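Local coordinates for annexin (Schistosoma mansoni, PDB 4MDU), which binds acidic phospholipid membranes in a calcium-dependent manner, aggregates liposomes when calcium is present, and takes part in host-parasite interaction and reproduction of the worm, at residues 34-38 with 39-43; 322-325 with 326-329; 337-340 with 341-345. All blocks are in the same frame, centred on the assembly; numbering follows the deposited sequence.

Contact 1: 34-38 with 39-43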
ATOM      1  N   THR B  34      14.797  10.768 -37.288  1.00 70.05           N
ATOM      2  CA  THR B  34      16.016  11.172 -37.990  1.00 69.43           C
ATOM      3  C   THR B  34      15.778  12.359 -38.952  1.00 59.21           C
ATOM      4  O   THR B  34      16.679  13.161 -39.200  1.00 52.23           O
ATOM      5  CB  THR B  34      16.748   9.937 -38.626  1.00 61.21           C
ATOM      6  OG1 THR B  34      17.191  10.226 -39.961  1.00 56.58           O
ATOM      7  CG2 THR B  34      15.823   8.720 -38.625  1.00 57.48           C
ATOM      8  N   GLY B  35      14.554  12.499 -39.448  1.00 58.20           N
ATOM      9  CA  GLY B  35      14.201  13.677 -40.224  1.00 61.40           C
ATOM     10  C   GLY B  35      13.593  14.827 -39.424  1.00 65.37           C
ATOM     11  O   GLY B  35      12.896  15.680 -39.986  1.00 62.68           O
ATOM     12  N   PHE B  36      13.871  14.870 -38.119  1.00 64.41           N
ATOM     13  CA  PHE B  36      13.202  15.809 -37.208  1.00 54.52           C
ATOM     14  C   PHE B  36      13.403  17.293 -37.526  1.00 52.93           C
ATOM     15  O   PHE B  36      14.520  17.799 -37.509  1.00 58.02           O
ATOM     16  CB  PHE B  36      13.596  15.544 -35.748  1.00 47.89           C
ATOM     17  CG  PHE B  36      13.045  16.559 -34.783  1.00 52.48           C
ATOM     18  CD1 PHE B  36      11.675  16.722 -34.637  1.00 47.56           C
ATOM     19  CD2 PHE B  36      13.896  17.355 -34.023  1.00 50.82           C
ATOM     20  CE1 PHE B  36      11.165  17.660 -33.751  1.00 48.96           C
ATOM     21  CE2 PHE B  36      13.392  18.287 -33.137  1.00 47.91           C
ATOM     22  CZ  PHE B  36      12.021  18.441 -33.000  1.00 45.51           C
ATOM     23  N   SER B  37      12.302  17.982 -37.799  1.00 53.79           N
ATOM     24  CA  SER B  37      12.325  19.425 -37.990  1.00 48.44           C
ATOM     25  C   SER B  37      11.473  20.120 -36.926  1.00 47.96           C
ATOM     26  O   SER B  37      10.242  20.144 -37.001  1.00 52.86           O
ATOM     27  CB  SER B  37      11.841  19.798 -39.388  1.00 41.68           C
ATOM     28  OG  SER B  37      11.832  21.200 -39.561  1.00 41.89           O
ATOM     29  N   ALA B  38      12.145  20.674 -35.927  1.00 41.61           N
ATOM     30  CA  ALA B  38      11.472  21.416 -34.881  1.00 37.69           C
ATOM     31  C   ALA B  38      10.589  22.494 -35.489  1.00 34.75           C
ATOM     32  O   ALA B  38       9.419  22.606 -35.148  1.00 44.25           O
ATOM     33  CB  ALA B  38      12.494  22.024 -33.930  1.00 37.84           C
ATOM     34  N   SER B  39      11.138  23.285 -36.401  1.00 38.74           N
ATOM     35  CA  SER B  39      10.363  24.376 -36.981  1.00 44.48           C
ATOM     36  C   SER B  39       9.181  23.866 -37.786  1.00 53.46           C
ATOM     37  O   SER B  39       8.088  24.425 -37.699  1.00 58.08           O
ATOM     38  CB  SER B  39      11.235  25.281 -37.847  1.00 43.57           C
ATOM     39  OG  SER B  39      12.058  24.508 -38.691  1.00 51.91           O
ATOM     40  N   ALA B  40       9.392  22.809 -38.566  1.00 48.38           N
ATOM     41  CA  ALA B  40       8.305  22.256 -39.372  1.00 47.15           C
ATOM     42  C   ALA B  40       7.160  21.773 -38.485  1.00 49.44           C
ATOM     43  O   ALA B  40       5.989  21.993 -38.788  1.00 47.10           O
ATOM     44  CB  ALA B  40       8.804  21.131 -40.257  1.00 43.60           C
ATOM     45  N   ASP B  41       7.501  21.115 -37.383  1.00 53.73           N
ATOM     46  CA  ASP B  41       6.481  20.668 -36.441  1.00 48.58           C
ATOM     47  C   ASP B  41       5.788  21.852 -35.788  1.00 41.32           C
ATOM     48  O   ASP B  41       4.563  21.868 -35.644  1.00 37.15           O
ATOM     49  CB  ASP B  41       7.092  19.750 -35.386  1.00 44.12           C
ATOM     50  CG  ASP B  41       7.298  18.352 -35.905  1.00 42.81           C
ATOM     51  OD1 ASP B  41       6.512  17.941 -36.781  1.00 42.65           O
ATOM     52  OD2 ASP B  41       8.233  17.672 -35.443  1.00 39.89           O
ATOM     53  N   ALA B  42       6.591  22.834 -35.380  1.00 36.25           N
ATOM     54  CA  ALA B  42       6.067  24.088 -34.845  1.00 43.03           C
ATOM     55  C   ALA B  42       5.027  24.686 -35.789  1.00 44.05           C
ATOM     56  O   ALA B  42       3.922  25.026 -35.367  1.00 45.85           O
ATOM     57  CB  ALA B  42       7.210  25.091 -34.597  1.00 40.71           C
ATOM     58  N   GLU B  43       5.392  24.817 -37.065  1.00 48.20           N
ATOM     59  CA  GLU B  43       4.487  25.371 -38.068  1.00 55.05           C
ATOM     60  C   GLU B  43       3.192  24.590 -38.081  1.00 52.93           C
ATOM     61  O   GLU B  43       2.112  25.168 -37.996  1.00 48.70           O
ATOM     62  CB  GLU B  43       5.107  25.335 -39.469  1.00 65.39           C
ATOM     63  CG  GLU B  43       6.030  26.502 -39.793  1.00 83.80           C
ATOM     64  CD  GLU B  43       6.342  26.607 -41.282  1.00 98.58           C
ATOM     65  OE1 GLU B  43       5.811  25.790 -42.066  1.00100.68           O
ATOM     66  OE2 GLU B  43       7.116  27.510 -41.670  1.00105.44           O
TER
HETATM   67  O   HOH W   1       9.681  16.961 -37.820  1.00 45.90           O

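Contact 2: 322-325 with 326-329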
ATOM      1  N   ILE B 322      11.574   4.676 -23.864  1.00 26.53           N
ATOM      2  CA  ILE B 322      12.547   3.738 -23.297  1.00 23.99           C
ATOM      3  C   ILE B 322      12.250   2.284 -23.624  1.00 28.86           C
ATOM      4  O   ILE B 322      12.987   1.641 -24.373  1.00 22.74           O
ATOM      5  CB  ILE B 322      12.691   3.901 -21.769  1.00 26.30           C
ATOM      6  CG1 ILE B 322      13.015   5.364 -21.431  1.00 25.95           C
ATOM      7  CG2 ILE B 322      13.803   2.974 -21.235  1.00 24.13           C
ATOM      8  CD1 ILE B 322      12.888   5.685 -19.959  1.00 29.06           C
ATOM      9  N   ASP B 323      11.160   1.756 -23.080  1.00 27.36           N
ATOM     10  CA  ASP B 323      10.957   0.323 -23.162  1.00 26.80           C
ATOM     11  C   ASP B 323       9.478  -0.064 -23.277  1.00 28.65           C
ATOM     12  O   ASP B 323       9.109  -1.199 -22.999  1.00 27.70           O
ATOM     13  CB  ASP B 323      11.569  -0.334 -21.920  1.00 14.69           C
ATOM     14  CG  ASP B 323      11.185   0.386 -20.652  1.00 23.37           C
ATOM     15  OD1 ASP B 323      10.287   1.270 -20.717  1.00 18.98           O
ATOM     16  OD2 ASP B 323      11.785   0.093 -19.595  1.00 25.72           O
ATOM     17  N   LEU B 324       8.638   0.886 -23.662  1.00 30.20           N
ATOM     18  CA  LEU B 324       7.201   0.646 -23.652  1.00 30.03           C
ATOM     19  C   LEU B 324       6.762  -0.571 -24.516  1.00 23.38           C
ATOM     20  O   LEU B 324       5.937  -1.351 -24.091  1.00 23.81           O
ATOM     21  CB  LEU B 324       6.421   1.922 -24.002  1.00 17.97           C
ATOM     22  CG  LEU B 324       4.897   1.723 -24.047  1.00 23.45           C
ATOM     23  CD1 LEU B 324       4.374   1.177 -22.710  1.00 22.27           C
ATOM     24  CD2 LEU B 324       4.197   3.033 -24.404  1.00 29.58           C
ATOM     25  N   GLN B 325       7.331  -0.746 -25.700  1.00 26.00           N
ATOM     26  CA  GLN B 325       6.989  -1.914 -26.508  1.00 31.59           C
ATOM     27  C   GLN B 325       7.196  -3.231 -25.756  1.00 34.13           C
ATOM     28  O   GLN B 325       6.358  -4.129 -25.828  1.00 31.59           O
ATOM     29  CB  GLN B 325       7.756  -1.942 -27.823  1.00 28.54           C
ATOM     30  CG  GLN B 325       7.281  -3.049 -28.760  1.00 31.65           C
ATOM     31  CD  GLN B 325       5.860  -2.824 -29.250  1.00 36.17           C
ATOM     32  OE1 GLN B 325       5.012  -3.718 -29.170  1.00 32.47           O
ATOM     33  NE2 GLN B 325       5.591  -1.624 -29.754  1.00 31.62           N
ATOM     34  N   ASP B 326       8.299  -3.344 -25.026  1.00 27.59           N
ATOM     35  CA  ASP B 326       8.564  -4.560 -24.281  1.00 26.12           C
ATOM     36  C   ASP B 326       7.569  -4.708 -23.152  1.00 26.89           C
ATOM     37  O   ASP B 326       7.181  -5.820 -22.787  1.00 28.59           O
ATOM     38  CB  ASP B 326      10.004  -4.575 -23.752  1.00 33.42           C
ATOM     39  CG  ASP B 326      11.018  -4.745 -24.865  1.00 35.43           C
ATOM     40  OD1 ASP B 326      12.021  -4.004 -24.896  1.00 41.89           O
ATOM     41  OD2 ASP B 326      10.795  -5.610 -25.734  1.00 38.49           O
ATOM     42  N   ILE B 327       7.158  -3.576 -22.599  1.00 27.38           N
ATOM     43  CA  ILE B 327       6.156  -3.568 -21.549  1.00 25.09           C
ATOM     44  C   ILE B 327       4.793  -3.983 -22.116  1.00 24.88           C
ATOM     45  O   ILE B 327       4.003  -4.649 -21.448  1.00 22.45           O
ATOM     46  CB  ILE B 327       6.054  -2.161 -20.921  1.00 30.75           C
ATOM     47  CG1 ILE B 327       7.335  -1.833 -20.140  1.00 27.53           C
ATOM     48  CG2 ILE B 327       4.808  -2.034 -20.048  1.00 25.16           C
ATOM     49  CD1 ILE B 327       7.529  -0.344 -19.888  1.00 27.47           C
ATOM     50  N   MET B 328       4.519  -3.576 -23.350  1.00 26.54           N
ATOM     51  CA  MET B 328       3.270  -3.960 -24.005  1.00 29.74           C
ATOM     52  C   MET B 328       3.200  -5.478 -24.215  1.00 28.19           C
ATOM     53  O   MET B 328       2.179  -6.100 -23.924  1.00 31.93           O
ATOM     54  CB  MET B 328       3.096  -3.206 -25.324  1.00 18.53           C
ATOM     55  CG  MET B 328       2.638  -1.759 -25.128  1.00 23.60           C
ATOM     56  SD  MET B 328       2.895  -0.730 -26.588  1.00 36.78           S
ATOM     57  CE  MET B 328       2.065  -1.677 -27.850  1.00 63.64           C
ATOM     58  N   ASP B 329       4.289  -6.076 -24.685  1.00 27.29           N
ATOM     59  CA  ASP B 329       4.309  -7.531 -24.864  1.00 35.94           C
ATOM     60  C   ASP B 329       4.050  -8.244 -23.548  1.00 39.47           C
ATOM     61  O   ASP B 329       3.207  -9.142 -23.475  1.00 39.16           O
ATOM     62  CB  ASP B 329       5.630  -7.992 -25.454  1.00 37.01           C
ATOM     63  CG  ASP B 329       5.856  -7.454 -26.850  1.00 39.02           C
ATOM     64  OD1 ASP B 329       4.918  -6.877 -27.431  1.00 41.03           O
ATOM     65  OD2 ASP B 329       6.977  -7.607 -27.370  1.00 49.21           O
TER

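Contact 3: 337-340 with 341-345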
ATOM      1  N   LYS B 337      -4.867  -9.651 -22.522  1.00 42.30           N
ATOM      2  CA  LYS B 337      -5.492  -8.561 -23.261  1.00 37.72           C
ATOM      3  C   LYS B 337      -4.425  -7.497 -23.547  1.00 38.76           C
ATOM      4  O   LYS B 337      -3.559  -7.254 -22.712  1.00 34.95           O
ATOM      5  CB  LYS B 337      -6.621  -7.976 -22.417  1.00 35.98           C
ATOM      6  CG  LYS B 337      -7.114  -6.612 -22.836  1.00 41.45           C
ATOM      7  CD  LYS B 337      -8.319  -6.243 -21.994  1.00 42.30           C
ATOM      8  CE  LYS B 337      -8.988  -4.965 -22.464  1.00 43.68           C
ATOM      9  NZ  LYS B 337     -10.259  -4.718 -21.707  1.00 36.18           N
ATOM     10  N   SER B 338      -4.464  -6.894 -24.732  1.00 35.43           N
ATOM     11  CA  SER B 338      -3.499  -5.868 -25.095  1.00 36.02           C
ATOM     12  C   SER B 338      -3.576  -4.668 -24.153  1.00 32.02           C
ATOM     13  O   SER B 338      -4.651  -4.327 -23.648  1.00 31.84           O
ATOM     14  CB  SER B 338      -3.735  -5.391 -26.527  1.00 37.06           C
ATOM     15  OG  SER B 338      -4.868  -4.532 -26.591  1.00 33.13           O
ATOM     16  N   LEU B 339      -2.430  -4.026 -23.932  1.00 33.26           N
ATOM     17  CA  LEU B 339      -2.380  -2.788 -23.162  1.00 25.00           C
ATOM     18  C   LEU B 339      -3.189  -1.717 -23.893  1.00 21.61           C
ATOM     19  O   LEU B 339      -3.922  -0.931 -23.275  1.00 30.31           O
ATOM     20  CB  LEU B 339      -0.933  -2.313 -22.999  1.00 23.20           C
ATOM     21  CG  LEU B 339      -0.765  -0.973 -22.266  1.00 24.47           C
ATOM     22  CD1 LEU B 339      -1.327  -1.048 -20.835  1.00 20.74           C
ATOM     23  CD2 LEU B 339       0.716  -0.564 -22.226  1.00 23.65           C
ATOM     24  N   LEU B 340      -3.021  -1.674 -25.211  1.00 23.33           N
ATOM     25  CA  LEU B 340      -3.853  -0.845 -26.070  1.00 31.96           C
ATOM     26  C   LEU B 340      -5.332  -0.983 -25.695  1.00 29.90           C
ATOM     27  O   LEU B 340      -5.994   0.010 -25.383  1.00 28.25           O
ATOM     28  CB  LEU B 340      -3.658  -1.227 -27.537  1.00 24.47           C
ATOM     29  CG  LEU B 340      -4.480  -0.362 -28.497  1.00 32.35           C
ATOM     30  CD1 LEU B 340      -4.002   1.074 -28.468  1.00 30.31           C
ATOM     31  CD2 LEU B 340      -4.416  -0.914 -29.917  1.00 30.50           C
ATOM     32  N   ASN B 341      -5.859  -2.207 -25.715  1.00 31.65           N
ATOM     33  CA  ASN B 341      -7.287  -2.377 -25.442  1.00 31.68           C
ATOM     34  C   ASN B 341      -7.650  -2.059 -23.996  1.00 29.57           C
ATOM     35  O   ASN B 341      -8.749  -1.589 -23.731  1.00 28.28           O
ATOM     36  CB  ASN B 341      -7.798  -3.779 -25.824  1.00 27.37           C
ATOM     37  CG  ASN B 341      -7.924  -3.971 -27.328  1.00 31.63           C
ATOM     38  OD1 ASN B 341      -8.237  -3.037 -28.076  1.00 34.82           O
ATOM     39  ND2 ASN B 341      -7.676  -5.191 -27.780  1.00 32.53           N
ATOM     40  N   ALA B 342      -6.744  -2.322 -23.051  1.00 33.54           N
ATOM     41  CA  ALA B 342      -7.051  -2.006 -21.651  1.00 27.18           C
ATOM     42  C   ALA B 342      -7.148  -0.492 -21.503  1.00 25.33           C
ATOM     43  O   ALA B 342      -8.007   0.030 -20.795  1.00 27.69           O
ATOM     44  CB  ALA B 342      -6.003  -2.561 -20.721  1.00 31.68           C
ATOM     45  N   VAL B 343      -6.276   0.207 -22.217  1.00 26.37           N
ATOM     46  CA  VAL B 343      -6.202   1.656 -22.111  1.00 31.54           C
ATOM     47  C   VAL B 343      -7.445   2.283 -22.729  1.00 31.14           C
ATOM     48  O   VAL B 343      -8.030   3.223 -22.175  1.00 30.41           O
ATOM     49  CB  VAL B 343      -4.900   2.210 -22.761  1.00 21.76           C
ATOM     50  CG1 VAL B 343      -4.979   3.738 -22.917  1.00 21.97           C
ATOM     51  CG2 VAL B 343      -3.689   1.807 -21.913  1.00 18.20           C
ATOM     52  N   LYS B 344      -7.849   1.746 -23.872  1.00 29.08           N
ATOM     53  CA  LYS B 344      -9.072   2.191 -24.547  1.00 30.62           C
ATOM     54  C   LYS B 344     -10.288   1.960 -23.671  1.00 32.76           C
ATOM     55  O   LYS B 344     -11.211   2.777 -23.643  1.00 35.38           O
ATOM     56  CB  LYS B 344      -9.252   1.475 -25.882  1.00 25.88           C
ATOM     57  CG  LYS B 344      -8.281   1.935 -26.962  1.00 29.44           C
ATOM     58  CD  LYS B 344      -8.483   1.126 -28.232  1.00 29.92           C
ATOM     59  CE  LYS B 344      -7.590   1.599 -29.364  1.00 32.20           C
ATOM     60  NZ  LYS B 344      -7.924   0.825 -30.621  1.00 36.22           N
ATOM     61  N   ASP B 345     -10.282   0.864 -22.924  1.00 24.89           N
ATOM     62  CA  ASP B 345     -11.418   0.591 -22.044  1.00 29.00           C
ATOM     63  C   ASP B 345     -11.484   1.486 -20.812  1.00 37.26           C
ATOM     64  O   ASP B 345     -12.559   1.702 -20.275  1.00 36.68           O
ATOM     65  CB  ASP B 345     -11.461  -0.876 -21.639  1.00 32.02           C
ATOM     66  CG  ASP B 345     -11.819  -1.782 -22.804  1.00 42.13           C
ATOM     67  OD1 ASP B 345     -12.197  -1.251 -23.873  1.00 45.39           O
ATOM     68  OD2 ASP B 345     -11.731  -3.019 -22.654  1.00 42.03           O
TER
HETATM   69  O   HOH W   2      -6.705  -7.419 -26.449  1.00 35.08           O

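Contact 1: 34-38 with 39-43
Ser37 OG takes a hydrogen bond from Ala40 N at 3.1 Å, with an N-H...O angle of 153°. A weak second one comes from Ser39 OG at 3.4 Å. The hydroxyl reaches both because it stands anti to the backbone N of Ser37 (chi1 179°), which puts it beside the carbonyl carbon, facing Ala40 N. Close carbon packing accompanies the cap: Ser37 CB sits 3.4 Å from Ala40 CB, tighter than normal carbon contact. The bond from Ala40 N makes Ser37 the N-cap of helix 38-48, the first helix of annexin repeat 1, its OG standing in for the preceding-turn carbonyl missing at the helix start. Its own carbonyl enters the regular pattern, with Asp41 N bonded to Ser37 O at 2.9 Å, and Ala42 N follows on Ala38 O.

Asp41 turns its carboxylate back toward the loop. A water bridges the two parts, accepting from Ser37 N at 2.8 Å and donating to Asp41 OD2 at 2.9 Å. The same oxygen lies at the edge of the Phe36 ring, near its plane, 3.4 Å from Phe36 CE1, with ring and carboxylate planes 40° apart. Asp41 OD2 also forms a salt bridge with Arg66, and Asp41 OD1 one with Arg44, so the buried carboxylate has a cationic partner at each oxygen. Helix 68-82 lies against this turn, with Ile74 touching Asp41 and Glu70 touching Phe36.

Contact 2: 322-325 with 326-329
Met328 leans back along the preceding turn toward Leu324 and Gln325, and each of its atoms finds something there. CB starts 3.4 Å from Gln325 O. Met328 CG, set beside the backbone N by a chi1 of -77°, lies 3.5 Å from Leu324 O. SD then rests 4.1 Å from Leu324 CG, an apolar contact, before the chain bends at chi3 (54°) and carries CE across to the amide of Gln325, 3.8 Å from Gln325 OE1. Gln325 is itself bent at chi2, which brings its amide to that methyl.

This is the opening turn of helix 324-335 in annexin repeat 4. Asp323 holds the N-cap position, but its side chain makes no capping bond; its carboxylate forms salt bridges with Arg290 and Arg319 instead. The backbone bonds are regular: Ile327 N bonds to Asp323 O at 3.1 Å, and Met328 N to Leu324 O at 2.7 Å. Ile327 lays its CD1 against the Asp323 carboxylate, 3.3 Å from Asp323 OD1. Nearer its base, Ile327 CB meets Leu324 CD1 at 4.1 Å, the two side chains crossing at about a right angle. Leu298 and Ile294 of helix 290-301 also touch Ile327. Asp326 and Asp329, one turn apart, both form salt bridges with Arg27, which ties this helix to the N-terminal part of the chain.

Contact 3: 337-340 with 341-345
Residues 337-340 run from an extended lead-in at Lys337 into the first turn of helix 339-346, which 341-345 continue. Three backbone bonds cross from one segment to the other: Ala342 N to Ser338 O, Val343 N to Leu339 O at 2.8 Å, and Lys344 N to Leu340 O. Ser338 is the N-cap. Its OG, held between the backbone N and the carbonyl carbon (chi1 76°), accepts from Asn341 N at 2.7 Å with an N-H...O angle of 157°. Asn341 turns its amide back beside the cap, and a water accepts from both Ser338 N and Asn341 ND2, the latter at 2.8 Å.

Lys337 stretches its fully extended chain alongside the turn. Its CE passes 3.5 Å from Ala342 N, and its NZ reaches Asp345 OD2 in a salt bridge modelled at 2.4 Å, a doubtful length. On another flank, Leu340 CD1 packs 3.7 Å from Lys344 CE, whose ammonium goes on to a salt bridge with Glu361. Leu339 CD1 meets Val343 CG2 at 3.9 Å on the buried side, where Leu355 also touches Val343. Met302, which touches Ala342 and Val343, and Asp346, next in the chain, bind calcium when it is present; this model is calcium-free. Hydroxyl and water thus satisfy the N-H groups of the cap, and pairing would probably favour the charged forms of Lys337 and Asp345.

How the contacts relate
Along the chain the three contacts come in series, each at the N-terminal end of a helix. Contact 1 opens helix 38-48 in annexin repeat 1; contacts 2 and 3 open the consecutive helices 324-335 and 339-346 of repeat 4. Contact 1 stands apart, its centre about 26 Å from that of contact 2 and about 31 Å from that of contact 3. Contacts 2 and 3 have centres about 14 Å apart and touch directly, Leu339 CD2 lying 3.7 Å from Met328 CG and also packing on Leu324 CD1. This packing joins the starts of the two successive helices, the second of which leads to Asp346, a calcium-binding residue.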